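Local coordinates for hypothetical protein TTHA0636 (Thermus thermophilus HB8, PDB 1WWP) that is of uncharacterised function but, as a small helical member of the nucleotidyltransferase substrate-binding family, probably assists a partner nucleotidyltransferase in handling its substrate, at residues L62-G67 and E73-L78. Numbering follows the deposited sequence.
Sequences LAREVG and EARLAL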
ATOM      1  N   LEU A  62      -2.700 -16.648  17.089  1.00 35.63           N
ATOM      2  CA  LEU A  62      -2.731 -18.123  17.026  1.00 26.24           C
ATOM      3  C   LEU A  62      -1.302 -18.633  16.790  1.00 28.33           C
ATOM      4  O   LEU A  62      -0.892 -19.623  17.377  1.00 25.29           O
ATOM      5  CB  LEU A  62      -3.665 -18.604  15.895  1.00 31.17           C
ATOM      6  CG  LEU A  62      -5.153 -18.245  16.089  1.00 37.62           C
ATOM      7  CD1 LEU A  62      -5.920 -18.482  14.796  1.00 35.78           C
ATOM      8  CD2 LEU A  62      -5.748 -19.074  17.248  1.00 25.44           C
ATOM      9  N   ALA A  63      -0.539 -17.957  15.935  1.00 30.90           N
ATOM     10  CA  ALA A  63       0.836 -18.380  15.703  1.00 32.65           C
ATOM     11  C   ALA A  63       1.580 -18.360  17.048  1.00 36.24           C
ATOM     12  O   ALA A  63       2.383 -19.242  17.337  1.00 39.47           O
ATOM     13  CB  ALA A  63       1.513 -17.440  14.701  1.00 27.95           C
ATOM     14  N   ARG A  64       1.297 -17.357  17.874  1.00 39.48           N
ATOM     15  CA  ARG A  64       1.940 -17.245  19.181  1.00 37.66           C
ATOM     16  C   ARG A  64       1.551 -18.379  20.111  1.00 40.33           C
ATOM     17  O   ARG A  64       2.410 -19.014  20.717  1.00 36.13           O
ATOM     18  CB  ARG A  64       1.570 -15.928  19.865  1.00 38.22           C
ATOM     19  CG  ARG A  64       2.116 -15.833  21.301  1.00 46.06           C
ATOM     20  CD  ARG A  64       1.653 -14.565  22.006  1.00 45.93           C
ATOM     21  NE  ARG A  64       0.213 -14.581  22.237  1.00 49.73           N
ATOM     22  CZ  ARG A  64      -0.593 -13.560  21.972  1.00 54.24           C
ATOM     23  NH1 ARG A  64      -0.093 -12.439  21.466  1.00 58.84           N
ATOM     24  NH2 ARG A  64      -1.898 -13.666  22.192  1.00 50.37           N
ATOM     25  N   GLU A  65       0.254 -18.641  20.235  1.00 37.80           N
ATOM     26  CA  GLU A  65      -0.151 -19.702  21.137  1.00 42.70           C
ATOM     27  C   GLU A  65       0.371 -21.078  20.731  1.00 39.04           C
ATOM     28  O   GLU A  65       0.651 -21.922  21.583  1.00 37.03           O
ATOM     29  CB  GLU A  65      -1.682 -19.728  21.302  1.00 48.79           C
ATOM     30  CG  GLU A  65      -2.481 -19.797  20.017  1.00 66.04           C
ATOM     31  CD  GLU A  65      -3.983 -19.623  20.255  1.00 75.12           C
ATOM     32  OE1 GLU A  65      -4.394 -18.540  20.729  1.00 76.26           O
ATOM     33  OE2 GLU A  65      -4.753 -20.570  19.975  1.00 79.26           O
ATOM     34  N   VAL A  66       0.508 -21.309  19.430  1.00 42.36           N
ATOM     35  CA  VAL A  66       0.978 -22.599  18.962  1.00 41.74           C
ATOM     36  C   VAL A  66       2.494 -22.712  19.072  1.00 47.29           C
ATOM     37  O   VAL A  66       3.073 -23.789  18.952  1.00 53.03           O
ATOM     38  CB  VAL A  66       0.455 -22.849  17.524  1.00 40.77           C
ATOM     39  CG1 VAL A  66       1.578 -22.916  16.511  1.00 38.76           C
ATOM     40  CG2 VAL A  66      -0.342 -24.131  17.524  1.00 42.40           C
ATOM     41  N   GLY A  67       3.130 -21.578  19.323  1.00 47.97           N
ATOM     42  CA  GLY A  67       4.567 -21.569  19.489  1.00 51.25           C
ATOM     43  C   GLY A  67       5.368 -21.124  18.282  1.00 55.59           C
ATOM     44  O   GLY A  67       6.587 -20.975  18.377  1.00 53.87           O
ATOM     45  N   GLU A  73       8.568 -12.108  19.369  1.00 53.36           N
ATOM     46  CA  GLU A  73       8.377 -12.094  17.922  1.00 49.61           C
ATOM     47  C   GLU A  73       6.931 -11.665  17.655  1.00 45.47           C
ATOM     48  O   GLU A  73       6.665 -10.805  16.806  1.00 43.78           O
ATOM     49  CB  GLU A  73       8.611 -13.488  17.336  1.00 52.29           C
ATOM     50  CG  GLU A  73       9.976 -14.081  17.609  1.00 59.01           C
ATOM     51  CD  GLU A  73      10.137 -15.462  16.993  1.00 67.06           C
ATOM     52  OE1 GLU A  73       9.356 -16.370  17.348  1.00 66.05           O
ATOM     53  OE2 GLU A  73      11.044 -15.639  16.148  1.00 68.78           O
ATOM     54  N   ALA A  74       5.999 -12.262  18.397  1.00 45.25           N
ATOM     55  CA  ALA A  74       4.576 -11.945  18.246  1.00 40.08           C
ATOM     56  C   ALA A  74       4.346 -10.447  18.319  1.00 37.31           C
ATOM     57  O   ALA A  74       3.735  -9.878  17.427  1.00 39.28           O
ATOM     58  CB  ALA A  74       3.742 -12.658  19.322  1.00 38.88           C
ATOM     59  N   ARG A  75       4.842  -9.799  19.377  1.00 43.22           N
ATOM     60  CA  ARG A  75       4.665  -8.360  19.520  1.00 40.40           C
ATOM     61  C   ARG A  75       5.282  -7.578  18.358  1.00 40.35           C
ATOM     62  O   ARG A  75       4.704  -6.610  17.877  1.00 39.07           O
ATOM     63  CB  ARG A  75       5.255  -7.882  20.853  1.00 57.46           C
ATOM     64  CG  ARG A  75       4.417  -8.287  22.055  1.00 66.19           C
ATOM     65  CD  ARG A  75       3.024  -7.663  21.958  1.00 78.42           C
ATOM     66  NE  ARG A  75       1.997  -8.442  22.646  1.00 82.08           N
ATOM     67  CZ  ARG A  75       0.698  -8.167  22.589  1.00 86.69           C
ATOM     68  NH1 ARG A  75       0.272  -7.133  21.878  1.00 89.55           N
ATOM     69  NH2 ARG A  75      -0.178  -8.931  23.228  1.00 88.98           N
ATOM     70  N   LEU A  76       6.452  -7.992  17.894  1.00 40.92           N
ATOM     71  CA  LEU A  76       7.074  -7.300  16.776  1.00 39.49           C
ATOM     72  C   LEU A  76       6.149  -7.483  15.552  1.00 38.89           C
ATOM     73  O   LEU A  76       6.026  -6.588  14.721  1.00 41.06           O
ATOM     74  CB  LEU A  76       8.461  -7.892  16.501  1.00 39.50           C
ATOM     75  CG  LEU A  76       9.625  -7.038  15.964  1.00 38.74           C
ATOM     76  CD1 LEU A  76      10.215  -7.750  14.767  1.00 39.91           C
ATOM     77  CD2 LEU A  76       9.184  -5.631  15.587  1.00 39.75           C
ATOM     78  N   ALA A  77       5.502  -8.647  15.465  1.00 36.01           N
ATOM     79  CA  ALA A  77       4.569  -8.969  14.375  1.00 39.07           C
ATOM     80  C   ALA A  77       3.338  -8.062  14.421  1.00 35.96           C
ATOM     81  O   ALA A  77       2.906  -7.533  13.400  1.00 38.19           O
ATOM     82  CB  ALA A  77       4.130 -10.433  14.471  1.00 29.71           C
ATOM     83  N   LEU A  78       2.777  -7.893  15.613  1.00 40.26           N
ATOM     84  CA  LEU A  78       1.603  -7.049  15.801  1.00 43.00           C
ATOM     85  C   LEU A  78       1.944  -5.600  15.466  1.00 45.92           C
ATOM     86  O   LEU A  78       1.084  -4.827  15.031  1.00 46.42           O
ATOM     87  CB  LEU A  78       1.105  -7.151  17.249  1.00 45.70           C
ATOM     88  CG  LEU A  78       0.525  -8.505  17.664  1.00 41.70           C
ATOM     89  CD1 LEU A  78       0.407  -8.580  19.180  1.00 44.12           C
ATOM     90  CD2 LEU A  78      -0.828  -8.709  16.995  1.00 41.52           C
TER
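The guanidinium groups of Arg64 and Arg75 come near each other through NH1 of Arg64 and NH2 of Arg75, 3.9 Å apart, with their planes turned only 15° from each other. Each terminal nitrogen approaches the other group at a slant. One face of the Arg75 guanidinium rests on CD1 of Leu78 from its own helix, the methyl sitting 3.0 Å above the plane and displaced toward the rim. Two like charges this close probably repel somewhat, and the contact is carried instead by the aliphatic part of Arg64. That chain runs over the methyl of Ala74: CB of Ala74 is 4.0 Å from CB of Arg64 and 3.9 Å from its CD, with CG a similar distance away. With CG anti to the backbone N (chi1 174°), the Arg64 chain first extends past the alanine, then bends at chi3 (67°) to carry its head toward Arg75. The small Ala74 side chain lets the backbones approach closely here, the CA atoms of Arg64 and Ala74 standing 6.0 Å apart. Deeper in, Leu78 and Ala77 both reach Ile60 on helix 56-66, continuing the apolar seam between the two helices. Gly67 is the first residue after helix 56-66 to leave helical backbone angles; its positive phi and two bonds back into the last turn, including Gly67 N to Arg64 O at 3.0 Å, form a Schellman motif. Glu73 accepts a hydrogen bond from Arg70 N and makes a salt bridge to Arg116, tying the start of helix 71-86 to helix 93-116. The arrangement is a pair of consecutive helices, 56-66 and 71-86, roughly antiparallel where they touch and joined by a short link after the Schellman motif, within the all-helical fold of this nucleotidyltransferase substrate-binding family.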